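Local atomic coordinates of phenol hydroxylase component phN (Pseudomonas stutzeri, PDB entry 3U52), a protein that probably hydroxylates phenol at a carboxylate-bridged diiron centre, as the oxygenase subunit of a multicomponent bacterial phenol hydroxylase. Residues A[240-243]-A[244-248]; A[377-380]-A[381-384]. All blocks are in the same frame, centred on the assembly; numbering follows the deposited sequence.

Contact 1 of 2, residues A[240-243]-A[244-248]; sequences GLEV and IKFIL
Lys245 lies alongside Leu241, one helical turn earlier. Lys245 CB is 3.7 Å from Leu241 O. Lys245 CG is closer to Leu241 O, at 3.4 Å. The CG lies anti to the carbonyl carbon (chi1 -59°), which turns the chain back along the helix. From there it runs extended beside the leucine, both pointing the same way. CD and CE pass the leucine methyl, and Lys245 CE is 3.7 Å from Leu241 CD2. NZ goes on to a salt bridge with Asp309. These residues belong to helix 220-250, which also brings Glu233 and His236 to an iron. Four i-to-i+4 backbone bonds link 240-243 to 244-248; the shortest is Phe246 N to Glu242 O, 2.7 Å. Ile244 CD1 reaches the same methyl, Leu241 CD2, at 3.8 Å, crossing the leucine at a slant. Cutting Ile244 back to an alanine is likely to leave a gap beside Leu241 CD2 and against Phe196 and Val258 of the flanking helices. Val243 CG1 and Ile247 CD1 touch at 3.9 Å, side by side. Glu242 OE2 stands 3.9 Å from Phe246 CB and accepts a hydrogen bond from Glu51 N. The Phe246 ring meets Trp47 and Trp50, near a bound xenon.

Contact 2 of 2, residues A[377-380]-A[381-384]; sequences YEYL and AKEA
Near the C-terminal end of helix 369-385, Tyr379 and Glu383 form an i-to-i+4 CH-pi contact. Glu383 CG sits over one face of the phenol ring, 3.8 Å from the centroid of the Tyr379 ring. Glu383 CG is displaced toward the rim, with Tyr379 CZ the nearest ring atom at 3.5 Å. With Tyr379 CG anti to the backbone N, chi1 178°, the ring reaches the next turn. A bend at chi2 of Glu383 lays the carboxylate almost parallel to the ring, with planes 7° apart. Glu383 CD is 3.7 Å from Tyr379 OH. Lys382 crosses Tyr379 at about a right angle, and Lys382 CE is 4.1 Å from Tyr379 CD1. The backbone pairs normally, with Glu383 N to Tyr379 O at 3.0 Å. Tyr377 OH bonds to Tyr282 OH, and Leu380 packs on Tyr340 and Phe390. Tyr379 also packs against another protein chain of the assembly, where its hydroxyl makes a weak hydrogen bond to backbone. Glu383 OE1 forms a salt bridge with Arg388, outside these two segments. Glu383 thus splits its roles: its CG methylene covers the aromatic face, while the pairing with Arg388 is likely to hold the carboxylate in its flat orientation.

How the contacts relate
From the N terminus, contact 1 comes first, on helix 220-250 just after the iron ligands Glu233 and His236. Contact 2 follows much later, on helix 369-385 and ahead of the zinc cysteines that start at Cys399. Each contact lies within one continuous helix, so neither closes a loop. They follow in series; neither nests in nor crosses the other. The centres of contact 1 and contact 2 are about 51 Å apart, on opposite sides of the chain's centre, and the two do not touch. Contact 1 is buried between helices 187-216 and 254-283 in the hydroxylase region. Contact 2 is partly buried, backs onto helix 331-342 and reaches another protein chain of the assembly.

Contact 1 of 2, residues A[240-243]-A[244-248]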
ATOM      1  N   GLY A 240      19.292 -10.222 -21.262  1.00 22.11           N
ATOM      2  CA  GLY A 240      20.518 -11.043 -21.159  1.00 22.41           C
ATOM      3  C   GLY A 240      20.554 -12.123 -22.229  1.00 23.19           C
ATOM      4  O   GLY A 240      21.596 -12.368 -22.850  1.00 25.21           O
ATOM      5  N   LEU A 241      19.412 -12.761 -22.443  1.00 24.04           N
ATOM      6  CA  LEU A 241      19.247 -13.818 -23.475  1.00 25.16           C
ATOM      7  C   LEU A 241      19.403 -13.215 -24.881  1.00 24.64           C
ATOM      8  O   LEU A 241      20.155 -13.737 -25.688  1.00 25.08           O
ATOM      9  CB  LEU A 241      17.849 -14.422 -23.362  1.00 26.55           C
ATOM     10  CG  LEU A 241      17.560 -15.912 -23.551  1.00 31.85           C
ATOM     11  CD1 LEU A 241      16.201 -16.065 -24.244  1.00 35.49           C
ATOM     12  CD2 LEU A 241      18.726 -16.679 -24.252  1.00 33.71           C
ATOM     13  N   GLU A 242      18.717 -12.100 -25.160  1.00 23.64           N
ATOM     14  CA  GLU A 242      18.879 -11.403 -26.446  1.00 24.27           C
ATOM     15  C   GLU A 242      20.331 -11.046 -26.736  1.00 23.83           C
ATOM     16  O   GLU A 242      20.825 -11.294 -27.856  1.00 23.58           O
ATOM     17  CB  GLU A 242      17.989 -10.142 -26.555  1.00 25.03           C
ATOM     18  CG  GLU A 242      18.103  -9.404 -27.955  1.00 26.99           C
ATOM     19  CD  GLU A 242      17.848 -10.299 -29.231  1.00 33.27           C
ATOM     20  OE1 GLU A 242      17.245 -11.401 -29.124  1.00 33.84           O
ATOM     21  OE2 GLU A 242      18.218  -9.887 -30.381  1.00 31.74           O
ATOM     22  N   VAL A 243      21.000 -10.469 -25.730  1.00 22.58           N
ATOM     23  CA  VAL A 243      22.414 -10.067 -25.801  1.00 22.52           C
ATOM     24  C   VAL A 243      23.303 -11.216 -26.310  1.00 21.97           C
ATOM     25  O   VAL A 243      24.003 -11.015 -27.297  1.00 20.86           O
ATOM     26  CB  VAL A 243      22.954  -9.424 -24.430  1.00 23.13           C
ATOM     27  CG1 VAL A 243      24.495  -9.362 -24.366  1.00 21.98           C
ATOM     28  CG2 VAL A 243      22.381  -7.991 -24.233  1.00 20.86           C
ATOM     29  N   ILE A 244      23.310 -12.395 -25.660  1.00 22.43           N
ATOM     30  CA  ILE A 244      24.280 -13.433 -26.135  1.00 23.44           C
ATOM     31  C   ILE A 244      23.931 -13.954 -27.495  1.00 23.49           C
ATOM     32  O   ILE A 244      24.836 -14.175 -28.269  1.00 24.38           O
ATOM     33  CB  ILE A 244      24.520 -14.712 -25.250  1.00 23.99           C
ATOM     34  CG1 ILE A 244      23.379 -14.930 -24.332  1.00 25.64           C
ATOM     35  CG2 ILE A 244      26.020 -14.759 -24.622  1.00 23.98           C
ATOM     36  CD1 ILE A 244      22.363 -15.851 -24.858  1.00 28.03           C
ATOM     37  N   LYS A 245      22.637 -14.173 -27.770  1.00 23.00           N
ATOM     38  CA  LYS A 245      22.203 -14.655 -29.084  1.00 24.66           C
ATOM     39  C   LYS A 245      22.533 -13.653 -30.171  1.00 24.35           C
ATOM     40  O   LYS A 245      23.146 -14.035 -31.164  1.00 25.08           O
ATOM     41  CB  LYS A 245      20.731 -15.034 -29.103  1.00 23.61           C
ATOM     42  CG  LYS A 245      20.438 -16.141 -28.060  1.00 26.70           C
ATOM     43  CD  LYS A 245      19.101 -16.832 -28.259  1.00 32.09           C
ATOM     44  CE  LYS A 245      19.134 -18.247 -27.631  1.00 36.28           C
ATOM     45  NZ  LYS A 245      17.854 -19.045 -27.932  1.00 40.13           N
ATOM     46  N   PHE A 246      22.223 -12.378 -29.938  1.00 23.38           N
ATOM     47  CA  PHE A 246      22.525 -11.320 -30.899  1.00 23.01           C
ATOM     48  C   PHE A 246      24.012 -11.299 -31.275  1.00 22.63           C
ATOM     49  O   PHE A 246      24.361 -11.316 -32.446  1.00 23.37           O
ATOM     50  CB  PHE A 246      22.155  -9.940 -30.353  1.00 23.87           C
ATOM     51  CG  PHE A 246      22.429  -8.848 -31.319  1.00 22.35           C
ATOM     52  CD1 PHE A 246      21.649  -8.708 -32.453  1.00 22.64           C
ATOM     53  CD2 PHE A 246      23.500  -7.991 -31.127  1.00 23.44           C
ATOM     54  CE1 PHE A 246      21.941  -7.682 -33.387  1.00 24.67           C
ATOM     55  CE2 PHE A 246      23.773  -6.976 -32.038  1.00 24.51           C
ATOM     56  CZ  PHE A 246      22.991  -6.832 -33.163  1.00 24.07           C
ATOM     57  N   ILE A 247      24.862 -11.281 -30.262  1.00 22.25           N
ATOM     58  CA  ILE A 247      26.335 -11.191 -30.420  1.00 23.83           C
ATOM     59  C   ILE A 247      26.920 -12.425 -31.101  1.00 24.40           C
ATOM     60  O   ILE A 247      27.767 -12.294 -32.007  1.00 23.82           O
ATOM     61  CB  ILE A 247      27.016 -10.953 -29.067  1.00 22.94           C
ATOM     62  CG1 ILE A 247      26.631  -9.571 -28.535  1.00 24.36           C
ATOM     63  CG2 ILE A 247      28.525 -11.004 -29.195  1.00 25.66           C
ATOM     64  CD1 ILE A 247      27.268  -9.267 -27.137  1.00 25.31           C
ATOM     65  N   LEU A 248      26.431 -13.609 -30.696  1.00 24.12           N
ATOM     66  CA  LEU A 248      26.904 -14.860 -31.286  1.00 26.15           C
ATOM     67  C   LEU A 248      26.501 -14.997 -32.758  1.00 27.68           C
ATOM     68  O   LEU A 248      27.238 -15.574 -33.550  1.00 29.58           O
ATOM     69  CB  LEU A 248      26.388 -16.076 -30.498  1.00 24.53           C
ATOM     70  CG  LEU A 248      27.041 -16.169 -29.113  1.00 25.36           C
ATOM     71  CD1 LEU A 248      26.318 -17.200 -28.209  1.00 24.55           C
ATOM     72  CD2 LEU A 248      28.526 -16.427 -29.215  1.00 22.89           C
TER

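Contact 2 of 2, residues A[377-380]-A[381-384]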
ATOM      1  N   TYR A 377      33.060 -26.754  14.744  1.00 21.30           N
ATOM      2  CA  TYR A 377      32.099 -26.120  15.673  1.00 22.28           C
ATOM      3  C   TYR A 377      32.194 -26.755  17.083  1.00 21.96           C
ATOM      4  O   TYR A 377      32.080 -26.058  18.082  1.00 22.25           O
ATOM      5  CB  TYR A 377      30.673 -26.150  15.093  1.00 23.38           C
ATOM      6  CG  TYR A 377      30.596 -25.464  13.703  1.00 21.70           C
ATOM      7  CD1 TYR A 377      30.960 -24.119  13.543  1.00 27.01           C
ATOM      8  CD2 TYR A 377      30.186 -26.171  12.565  1.00 26.12           C
ATOM      9  CE1 TYR A 377      30.933 -23.498  12.253  1.00 25.94           C
ATOM     10  CE2 TYR A 377      30.153 -25.572  11.291  1.00 22.09           C
ATOM     11  CZ  TYR A 377      30.535 -24.247  11.152  1.00 24.36           C
ATOM     12  OH  TYR A 377      30.496 -23.665   9.913  1.00 25.41           O
ATOM     13  N   GLU A 378      32.468 -28.056  17.152  1.00 21.69           N
ATOM     14  CA  GLU A 378      32.699 -28.689  18.461  1.00 23.20           C
ATOM     15  C   GLU A 378      33.869 -28.006  19.209  1.00 23.29           C
ATOM     16  O   GLU A 378      33.712 -27.573  20.369  1.00 23.23           O
ATOM     17  CB  GLU A 378      32.892 -30.183  18.300  1.00 23.55           C
ATOM     18  CG  GLU A 378      31.667 -30.856  17.699  1.00 25.75           C
ATOM     19  CD  GLU A 378      31.836 -32.358  17.533  1.00 33.87           C
ATOM     20  OE1 GLU A 378      30.814 -33.067  17.314  1.00 35.72           O
ATOM     21  OE2 GLU A 378      32.983 -32.841  17.623  1.00 35.29           O
ATOM     22  N   TYR A 379      35.020 -27.894  18.531  1.00 22.55           N
ATOM     23  CA  TYR A 379      36.198 -27.207  19.067  1.00 23.14           C
ATOM     24  C   TYR A 379      35.960 -25.727  19.378  1.00 22.70           C
ATOM     25  O   TYR A 379      36.330 -25.253  20.456  1.00 22.07           O
ATOM     26  CB  TYR A 379      37.413 -27.361  18.119  1.00 22.67           C
ATOM     27  CG  TYR A 379      38.645 -26.617  18.624  1.00 24.28           C
ATOM     28  CD1 TYR A 379      39.435 -27.136  19.679  1.00 24.45           C
ATOM     29  CD2 TYR A 379      38.986 -25.391  18.096  1.00 22.79           C
ATOM     30  CE1 TYR A 379      40.561 -26.431  20.180  1.00 23.23           C
ATOM     31  CE2 TYR A 379      40.100 -24.665  18.595  1.00 25.36           C
ATOM     32  CZ  TYR A 379      40.876 -25.211  19.623  1.00 23.98           C
ATOM     33  OH  TYR A 379      41.945 -24.515  20.114  1.00 26.33           O
ATOM     34  N   LEU A 380      35.344 -24.990  18.440  1.00 20.72           N
ATOM     35  CA  LEU A 380      35.172 -23.549  18.659  1.00 20.78           C
ATOM     36  C   LEU A 380      34.210 -23.288  19.823  1.00 21.18           C
ATOM     37  O   LEU A 380      34.395 -22.340  20.573  1.00 20.52           O
ATOM     38  CB  LEU A 380      34.652 -22.867  17.392  1.00 19.81           C
ATOM     39  CG  LEU A 380      35.616 -22.867  16.226  1.00 21.24           C
ATOM     40  CD1 LEU A 380      34.850 -22.422  14.963  1.00 20.50           C
ATOM     41  CD2 LEU A 380      36.823 -21.977  16.549  1.00 19.52           C
ATOM     42  N   ALA A 381      33.219 -24.164  20.001  1.00 21.38           N
ATOM     43  CA  ALA A 381      32.296 -23.995  21.138  1.00 23.61           C
ATOM     44  C   ALA A 381      32.954 -24.309  22.505  1.00 24.47           C
ATOM     45  O   ALA A 381      32.709 -23.621  23.494  1.00 25.28           O
ATOM     46  CB  ALA A 381      31.046 -24.822  20.930  1.00 23.03           C
ATOM     47  N   LYS A 382      33.790 -25.325  22.549  1.00 25.20           N
ATOM     48  CA  LYS A 382      34.536 -25.620  23.765  1.00 27.16           C
ATOM     49  C   LYS A 382      35.452 -24.441  24.107  1.00 26.67           C
ATOM     50  O   LYS A 382      35.508 -23.980  25.265  1.00 25.76           O
ATOM     51  CB  LYS A 382      35.398 -26.841  23.522  1.00 28.27           C
ATOM     52  CG  LYS A 382      34.691 -28.162  23.656  1.00 34.91           C
ATOM     53  CD  LYS A 382      35.529 -29.254  22.955  1.00 43.51           C
ATOM     54  CE  LYS A 382      36.926 -28.733  22.483  1.00 47.72           C
ATOM     55  NZ  LYS A 382      37.941 -28.289  23.551  1.00 49.67           N
ATOM     56  N   GLU A 383      36.148 -23.931  23.096  1.00 25.79           N
ATOM     57  CA  GLU A 383      36.943 -22.731  23.278  1.00 25.96           C
ATOM     58  C   GLU A 383      36.129 -21.538  23.782  1.00 26.52           C
ATOM     59  O   GLU A 383      36.537 -20.901  24.753  1.00 27.47           O
ATOM     60  CB  GLU A 383      37.704 -22.426  22.014  1.00 26.12           C
ATOM     61  CG  GLU A 383      38.867 -23.437  21.823  1.00 28.97           C
ATOM     62  CD  GLU A 383      39.892 -23.438  22.987  1.00 33.04           C
ATOM     63  OE1 GLU A 383      40.737 -22.494  23.072  1.00 33.82           O
ATOM     64  OE2 GLU A 383      39.870 -24.391  23.804  1.00 32.20           O
ATOM     65  N   ALA A 384      34.969 -21.270  23.171  1.00 26.76           N
ATOM     66  CA  ALA A 384      34.129 -20.120  23.559  1.00 26.88           C
ATOM     67  C   ALA A 384      33.614 -20.308  25.007  1.00 28.00           C
ATOM     68  O   ALA A 384      33.684 -19.358  25.802  1.00 28.70           O
ATOM     69  CB  ALA A 384      32.986 -19.937  22.574  1.00 26.29           C
TER